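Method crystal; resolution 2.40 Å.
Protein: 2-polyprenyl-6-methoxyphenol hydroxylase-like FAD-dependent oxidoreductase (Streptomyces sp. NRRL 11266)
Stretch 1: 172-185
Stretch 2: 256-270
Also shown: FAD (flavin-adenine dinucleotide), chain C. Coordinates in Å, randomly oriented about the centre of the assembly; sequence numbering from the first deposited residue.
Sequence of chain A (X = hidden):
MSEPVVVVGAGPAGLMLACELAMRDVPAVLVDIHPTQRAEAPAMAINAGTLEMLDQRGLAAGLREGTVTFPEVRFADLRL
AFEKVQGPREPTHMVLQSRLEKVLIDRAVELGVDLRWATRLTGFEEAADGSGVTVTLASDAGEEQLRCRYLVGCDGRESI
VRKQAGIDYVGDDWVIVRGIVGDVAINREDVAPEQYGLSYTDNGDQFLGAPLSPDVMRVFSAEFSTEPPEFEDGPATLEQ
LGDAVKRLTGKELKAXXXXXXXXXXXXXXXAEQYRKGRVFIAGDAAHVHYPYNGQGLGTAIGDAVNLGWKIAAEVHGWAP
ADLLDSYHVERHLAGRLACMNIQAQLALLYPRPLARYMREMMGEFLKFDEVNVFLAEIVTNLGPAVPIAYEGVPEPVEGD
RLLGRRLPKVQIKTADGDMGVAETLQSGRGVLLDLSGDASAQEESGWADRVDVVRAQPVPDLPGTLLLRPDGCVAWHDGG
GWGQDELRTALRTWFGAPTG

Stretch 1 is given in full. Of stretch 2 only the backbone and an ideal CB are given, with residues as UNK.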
# COMPACT_ATOMS: atom_id res chain seq x y z
N ASP A 172 -10.83 15.39 -1.40
CA ASP A 172 -10.81 15.37 -2.85
C ASP A 172 -11.19 13.98 -3.36
O ASP A 172 -11.17 13.01 -2.61
CB ASP A 172 -9.45 15.78 -3.39
CG ASP A 172 -9.57 16.64 -4.64
OD1 ASP A 172 -10.64 17.24 -4.84
OD2 ASP A 172 -8.59 16.70 -5.41
N ASP A 173 -11.60 13.90 -4.62
CA ASP A 173 -11.90 12.62 -5.26
C ASP A 173 -11.45 12.67 -6.70
O ASP A 173 -11.56 13.71 -7.35
CB ASP A 173 -13.40 12.28 -5.20
CG ASP A 173 -13.92 12.12 -3.76
OD1 ASP A 173 -14.34 13.16 -3.21
OD2 ASP A 173 -13.89 10.97 -3.19
N TRP A 174 -10.88 11.55 -7.17
CA TRP A 174 -10.55 11.42 -8.59
C TRP A 174 -11.70 10.83 -9.40
O TRP A 174 -11.61 10.76 -10.64
CB TRP A 174 -9.29 10.57 -8.79
CG TRP A 174 -9.45 9.13 -8.40
CD1 TRP A 174 -9.81 8.09 -9.21
CD2 TRP A 174 -9.22 8.56 -7.09
NE1 TRP A 174 -9.83 6.91 -8.48
CE2 TRP A 174 -9.48 7.18 -7.19
CE3 TRP A 174 -8.83 9.09 -5.86
CZ2 TRP A 174 -9.35 6.32 -6.08
CZ3 TRP A 174 -8.72 8.24 -4.76
CH2 TRP A 174 -8.99 6.87 -4.89
N VAL A 175 -12.75 10.38 -8.74
CA VAL A 175 -13.95 9.93 -9.42
C VAL A 175 -15.12 10.24 -8.49
O VAL A 175 -14.98 10.26 -7.26
CB VAL A 175 -13.86 8.43 -9.78
CG1 VAL A 175 -13.73 7.58 -8.52
CG2 VAL A 175 -15.09 8.01 -10.65
N ILE A 176 -16.28 10.51 -9.10
CA ILE A 176 -17.51 10.75 -8.35
C ILE A 176 -18.37 9.50 -8.44
O ILE A 176 -18.87 9.15 -9.52
CB ILE A 176 -18.27 11.98 -8.87
CG1 ILE A 176 -17.38 13.23 -8.82
CG2 ILE A 176 -19.48 12.20 -8.01
CD1 ILE A 176 -16.61 13.41 -7.49
N VAL A 177 -18.56 8.82 -7.31
CA VAL A 177 -19.40 7.62 -7.28
C VAL A 177 -20.86 8.03 -7.11
O VAL A 177 -21.20 8.84 -6.24
CB VAL A 177 -18.96 6.69 -6.15
CG1 VAL A 177 -19.86 5.45 -6.12
CG2 VAL A 177 -17.51 6.30 -6.33
N ARG A 178 -21.73 7.43 -7.92
CA ARG A 178 -23.15 7.75 -7.96
C ARG A 178 -23.96 6.47 -7.95
O ARG A 178 -23.53 5.44 -8.47
CB ARG A 178 -23.51 8.52 -9.23
CG ARG A 178 -23.22 7.65 -10.45
CD ARG A 178 -21.90 7.99 -11.05
NE ARG A 178 -22.03 9.28 -11.70
CZ ARG A 178 -21.08 10.20 -11.73
NH1 ARG A 178 -19.90 9.99 -11.14
NH2 ARG A 178 -21.33 11.34 -12.35
N GLY A 179 -25.15 6.56 -7.39
CA GLY A 179 -26.07 5.45 -7.52
C GLY A 179 -27.43 5.80 -6.98
O GLY A 179 -27.77 6.97 -6.79
N ILE A 180 -28.22 4.77 -6.73
CA ILE A 180 -29.43 4.93 -5.94
C ILE A 180 -29.50 3.77 -4.97
O ILE A 180 -28.80 2.76 -5.11
CB ILE A 180 -30.74 5.04 -6.79
CG1 ILE A 180 -31.12 3.69 -7.38
CG2 ILE A 180 -30.64 6.13 -7.87
CD1 ILE A 180 -32.27 3.05 -6.68
N VAL A 181 -30.36 3.94 -3.97
CA VAL A 181 -30.48 3.00 -2.86
C VAL A 181 -31.90 3.14 -2.34
O VAL A 181 -32.58 4.13 -2.60
CB VAL A 181 -29.43 3.29 -1.76
CG1 VAL A 181 -29.68 4.66 -1.15
CG2 VAL A 181 -29.43 2.21 -0.67
N GLY A 182 -32.36 2.13 -1.61
CA GLY A 182 -33.67 2.14 -0.98
C GLY A 182 -34.27 0.75 -1.06
O GLY A 182 -33.59 -0.22 -1.38
N ASP A 183 -35.58 0.68 -0.77
CA ASP A 183 -36.33 -0.57 -0.75
C ASP A 183 -37.47 -0.54 -1.76
O ASP A 183 -38.41 0.26 -1.65
CB ASP A 183 -36.87 -0.87 0.64
CG ASP A 183 -35.82 -0.64 1.74
OD1 ASP A 183 -35.00 -1.56 1.96
OD2 ASP A 183 -35.84 0.41 2.42
N VAL A 184 -37.39 -1.41 -2.75
CA VAL A 184 -38.51 -1.69 -3.64
C VAL A 184 -39.37 -2.78 -3.03
O VAL A 184 -38.89 -3.66 -2.32
CB VAL A 184 -38.01 -2.10 -5.05
CG1 VAL A 184 -37.06 -1.06 -5.60
CG2 VAL A 184 -37.35 -3.48 -4.99
N ALA A 185 -40.67 -2.72 -3.28
CA ALA A 185 -41.48 -3.92 -3.15
C ALA A 185 -41.46 -4.65 -4.48
O ALA A 185 -41.47 -4.05 -5.55
CB ALA A 185 -42.91 -3.63 -2.73
N UNK A 256 -42.47 -3.64 -8.73
CA UNK A 256 -43.85 -3.41 -8.32
C UNK A 256 -44.08 -2.00 -7.77
O UNK A 256 -44.79 -1.20 -8.38
CB UNK A 256 -44.25 -4.44 -7.27
N UNK A 257 -43.51 -1.70 -6.60
CA UNK A 257 -43.72 -0.43 -5.93
C UNK A 257 -42.43 -0.04 -5.22
O UNK A 257 -41.62 -0.90 -4.86
CB UNK A 257 -44.89 -0.51 -4.95
N UNK A 258 -42.25 1.26 -5.02
CA UNK A 258 -41.06 1.79 -4.35
C UNK A 258 -41.47 2.46 -3.04
O UNK A 258 -42.25 3.42 -3.05
CB UNK A 258 -40.32 2.78 -5.25
N UNK A 259 -40.95 1.94 -1.92
CA UNK A 259 -41.24 2.55 -0.62
C UNK A 259 -40.45 3.84 -0.45
O UNK A 259 -40.98 4.86 0.01
CB UNK A 259 -40.92 1.58 0.52
N UNK A 260 -39.17 3.80 -0.81
CA UNK A 260 -38.28 4.94 -0.79
C UNK A 260 -37.03 4.56 -1.57
O UNK A 260 -36.48 3.49 -1.35
CB UNK A 260 -37.94 5.37 0.64
N UNK A 261 -36.63 5.40 -2.51
CA UNK A 261 -35.35 5.28 -3.17
C UNK A 261 -34.74 6.67 -3.24
O UNK A 261 -35.42 7.68 -3.04
CB UNK A 261 -35.49 4.65 -4.56
N UNK A 262 -33.42 6.73 -3.45
CA UNK A 262 -32.71 8.00 -3.37
C UNK A 262 -31.54 8.02 -4.34
O UNK A 262 -30.75 7.07 -4.36
CB UNK A 262 -32.22 8.25 -1.94
N UNK A 263 -31.40 9.11 -5.10
CA UNK A 263 -30.12 9.42 -5.72
C UNK A 263 -29.07 9.73 -4.65
O UNK A 263 -29.37 10.39 -3.65
CB UNK A 263 -30.26 10.60 -6.69
N UNK A 264 -27.85 9.24 -4.83
CA UNK A 264 -26.74 9.62 -3.97
C UNK A 264 -25.49 9.83 -4.82
O UNK A 264 -25.28 9.15 -5.82
CB UNK A 264 -26.49 8.56 -2.89
N UNK A 265 -24.66 10.80 -4.41
CA UNK A 265 -23.31 10.92 -4.95
C UNK A 265 -22.36 10.85 -3.76
O UNK A 265 -22.76 11.09 -2.63
CB UNK A 265 -23.13 12.21 -5.75
N UNK A 266 -21.10 10.50 -4.01
CA UNK A 266 -20.13 10.31 -2.93
C UNK A 266 -18.99 11.27 -3.12
O UNK A 266 -18.35 11.27 -4.18
CB UNK A 266 -19.62 8.87 -2.88
N UNK A 267 -18.70 12.07 -2.10
CA UNK A 267 -17.42 12.75 -1.99
C UNK A 267 -16.75 12.30 -0.70
O UNK A 267 -17.37 11.69 0.17
CB UNK A 267 -17.59 14.27 -2.02
N UNK A 268 -15.47 12.66 -0.56
CA UNK A 268 -14.61 12.26 0.55
C UNK A 268 -14.11 13.50 1.27
O UNK A 268 -13.33 14.27 0.71
CB UNK A 268 -13.44 11.41 0.06
N UNK A 269 -14.54 13.70 2.52
CA UNK A 269 -14.14 14.90 3.25
C UNK A 269 -13.85 14.57 4.70
O UNK A 269 -14.43 13.64 5.29
CB UNK A 269 -15.22 15.98 3.16
N UNK A 270 -12.92 15.34 5.27
CA UNK A 270 -12.64 15.29 6.70
C UNK A 270 -12.57 16.73 7.20
O UNK A 270 -11.75 17.51 6.72
CB UNK A 270 -11.35 14.53 7.00
PA FAD C . -27.08 11.32 9.13
O1A FAD C . -27.38 9.84 9.06
O2A FAD C . -27.00 11.87 7.72
O5B FAD C . -28.14 12.10 10.14
C5B FAD C . -28.14 13.51 10.21
C4B FAD C . -29.54 13.98 10.72
O4B FAD C . -29.60 15.26 10.96
C3B FAD C . -30.61 13.72 9.64
O3B FAD C . -31.74 13.25 10.25
C2B FAD C . -30.86 15.11 9.02
O2B FAD C . -32.17 15.07 8.32
C1B FAD C . -30.88 15.85 10.09
N9A FAD C . -30.58 17.26 9.90
C8A FAD C . -29.72 17.79 9.01
N7A FAD C . -29.68 19.13 9.21
C5A FAD C . -30.50 19.41 10.26
C6A FAD C . -30.83 20.60 10.89
N6A FAD C . -30.53 22.02 10.79
N1A FAD C . -31.69 20.60 11.92
C2A FAD C . -32.23 19.44 12.35
N3A FAD C . -31.89 18.27 11.73
C4A FAD C . -31.03 18.26 10.69
N1 FAD C . -23.45 3.07 6.70
C2 FAD C . -22.94 1.70 7.04
O2 FAD C . -22.52 1.45 8.12
N3 FAD C . -22.97 0.65 5.99
C4 FAD C . -23.50 0.96 4.67
O4 FAD C . -23.55 0.14 3.81
C4X FAD C . -24.00 2.35 4.36
N5 FAD C . -24.51 2.61 3.03
C5X FAD C . -24.99 3.97 2.69
C6 FAD C . -25.47 4.20 1.40
C7 FAD C . -25.94 5.46 1.06
C7M FAD C . -26.39 5.42 -0.40
C8 FAD C . -25.95 6.51 1.99
C8M FAD C . -26.49 7.87 1.52
C9 FAD C . -25.47 6.28 3.29
C9A FAD C . -24.98 5.01 3.65
N10 FAD C . -24.44 4.74 5.04
C10 FAD C . -23.97 3.40 5.37
C1' FAD C . -24.47 5.83 6.04
C2' FAD C . -23.17 6.27 6.73
O2' FAD C . -22.83 5.44 7.77
C3' FAD C . -23.37 7.63 7.40
O3' FAD C . -22.10 8.09 7.76
C4' FAD C . -24.20 7.62 8.70
O4' FAD C . -25.51 7.14 8.54
C5' FAD C . -24.29 9.10 9.08
O5' FAD C . -24.65 9.25 10.43
P FAD C . -24.93 10.76 11.05
O1P FAD C . -25.87 10.64 12.22
O2P FAD C . -23.66 11.53 11.40
O3P FAD C . -25.59 11.61 9.80

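The two stretches pair as antiparallel strands, with a beta bulge between Asp 183 and Val 184 on one side and positions 258 to 260 on the other.

Position 256 has its CB sideways, 3.3 Å from Ala 185 O. Small or polar residues would suit. It is Thr 256, poorly ordered.

Position 257 has its CB 4.3 Å from Ala 185 CB, with open space beyond. Almost any residue fits. It is Glu 257; its O accepts a hydrogen bond from Ala 185 N at 2.6 Å.

Position 258 sits on the side of Val 184. Stretch 1 hardly constrains it, so many residues would fit. It is Ala 258, which touches little.

At 259 the chain turns a corner and CB points toward stretch 1. A flat or medium side chain could lie along Asp 183 to Ala 185. It is His 259, whose NE2 comes 3.3 Å from Ala 185 CB.

Position 260 shares its side with Asp 183 and Val 181. Gly 182 leaves bare backbone nearby, and the carboxylate of Asp 183 favours a donor. Arginine, lysine, histidine or tryptophan are candidates. It is Trp 260. Gly 182 CA stands 3.5 Å from the centroid of its six-membered ring, over the face, as a CH-pi contact.

Position 261 has CB sideways, 4.2 Å from Ile 180 CD1. An aliphatic residue suits. It is Leu 261: CD1 meets Ile 180 CD1 at 3.6 Å, and CD2 meets Val 184 CG1 at 3.9 Å.

Position 262 pairs with Val 181; polar or aliphatic residues fit. It is Gln 262, whose N donates to Val 181 O at 2.9 Å.

Position 263 lies beside Ile 180; many residues fit. It is His 263, with ND1 3.2 Å from Ile 180 CG2.

Position 264 faces Gly 179, which has no side chain, with the flavin methyl nearby. A flat ring would fill this space. It is Tyr 264. One ring face covers Gly 179 N; the opposite face meets FAD C7M, 3.5 Å from Tyr 264 CD2.

Position 265 suits a small residue. It is Ser 265, CB 4.2 Å from Ile 176 CG2.

Position 266 suits a branched aliphatic. It is Ile 266, CB 4.0 Å from Val 177 CB.

Position 267 suits aliphatics. It is Val 267, CG1 4.4 Å from Ile 176 CD1.

Position 268 points toward the Asp 173 carboxylate. Serine or threonine suits. It is Thr 268: OG1 donates to Asp 173 OD2 at 2.5 Å, N to Asp 173 OD1 at 2.9 Å.

Position 269 could send a long cation to Asp 173. It is Arg 269, whose NH1 forms a salt bridge with Asp 173 OD1 at 3.6 Å.

Position 270 is out of reach, so stretch 1 favours no kind of side chain. It is Asn 270.

Stretch 2, residues 256-270: TEAHWLQHYSIVTRN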
# COMPACT_ATOMS: atom_id res chain seq x y z
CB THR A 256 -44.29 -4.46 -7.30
OG1 THR A 256 -44.63 -5.67 -8.01
CG2 THR A 256 -45.53 -4.00 -6.52
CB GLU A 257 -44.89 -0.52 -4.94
CG GLU A 257 -45.68 0.76 -4.80
CD GLU A 257 -46.71 0.65 -3.71
OE1 GLU A 257 -46.55 -0.20 -2.81
OE2 GLU A 257 -47.71 1.41 -3.75
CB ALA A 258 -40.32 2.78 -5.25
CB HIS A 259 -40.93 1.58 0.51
CG HIS A 259 -41.53 0.22 0.31
ND1 HIS A 259 -42.87 -0.04 0.53
CD2 HIS A 259 -40.98 -0.94 -0.11
CE1 HIS A 259 -43.11 -1.31 0.26
NE2 HIS A 259 -41.99 -1.88 -0.13
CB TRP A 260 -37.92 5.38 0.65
CG TRP A 260 -37.03 4.41 1.40
CD1 TRP A 260 -37.42 3.32 2.12
CD2 TRP A 260 -35.58 4.45 1.49
NE1 TRP A 260 -36.33 2.68 2.65
CE2 TRP A 260 -35.19 3.35 2.28
CE3 TRP A 260 -34.60 5.31 0.99
CZ2 TRP A 260 -33.84 3.08 2.58
CZ3 TRP A 260 -33.23 5.03 1.29
CH2 TRP A 260 -32.88 3.93 2.07
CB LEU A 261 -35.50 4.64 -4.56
CG LEU A 261 -36.14 3.27 -4.79
CD1 LEU A 261 -35.88 2.87 -6.27
CD2 LEU A 261 -35.67 2.16 -3.80
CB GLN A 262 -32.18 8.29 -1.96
CG GLN A 262 -33.20 8.32 -0.83
CD GLN A 262 -33.32 9.68 -0.17
OE1 GLN A 262 -33.49 10.71 -0.85
NE2 GLN A 262 -33.24 9.69 1.17
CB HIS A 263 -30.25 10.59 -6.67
CG HIS A 263 -31.15 10.30 -7.83
ND1 HIS A 263 -30.93 9.23 -8.68
CD2 HIS A 263 -32.29 10.90 -8.25
CE1 HIS A 263 -31.90 9.19 -9.58
NE2 HIS A 263 -32.73 10.20 -9.34
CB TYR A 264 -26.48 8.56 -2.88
CG TYR A 264 -25.68 7.36 -3.37
CD1 TYR A 264 -24.29 7.38 -3.39
CD2 TYR A 264 -26.33 6.21 -3.82
CE1 TYR A 264 -23.56 6.31 -3.84
CE2 TYR A 264 -25.60 5.12 -4.27
CZ TYR A 264 -24.22 5.18 -4.28
OH TYR A 264 -23.46 4.11 -4.73
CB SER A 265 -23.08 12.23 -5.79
OG SER A 265 -23.45 13.41 -5.08
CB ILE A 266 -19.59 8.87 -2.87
CG1 ILE A 266 -20.65 7.93 -2.32
CG2 ILE A 266 -18.30 8.82 -2.01
CD1 ILE A 266 -21.08 8.28 -0.89
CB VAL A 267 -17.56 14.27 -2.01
CG1 VAL A 267 -17.88 14.75 -3.45
CG2 VAL A 267 -18.61 14.69 -1.01
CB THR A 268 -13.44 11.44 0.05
OG1 THR A 268 -13.92 10.35 -0.75
CG2 THR A 268 -12.63 10.90 1.23
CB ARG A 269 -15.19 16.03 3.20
CG ARG A 269 -15.60 16.45 1.76
CD ARG A 269 -14.68 17.53 1.10
NE ARG A 269 -15.23 17.86 -0.21
CZ ARG A 269 -14.99 17.20 -1.34
NH1 ARG A 269 -14.09 16.19 -1.36
NH2 ARG A 269 -15.62 17.61 -2.48
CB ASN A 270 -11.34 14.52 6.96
CG ASN A 270 -11.22 14.03 8.39
OD1 ASN A 270 -12.23 13.80 9.05
ND2 ASN A 270 -9.96 13.85 8.87
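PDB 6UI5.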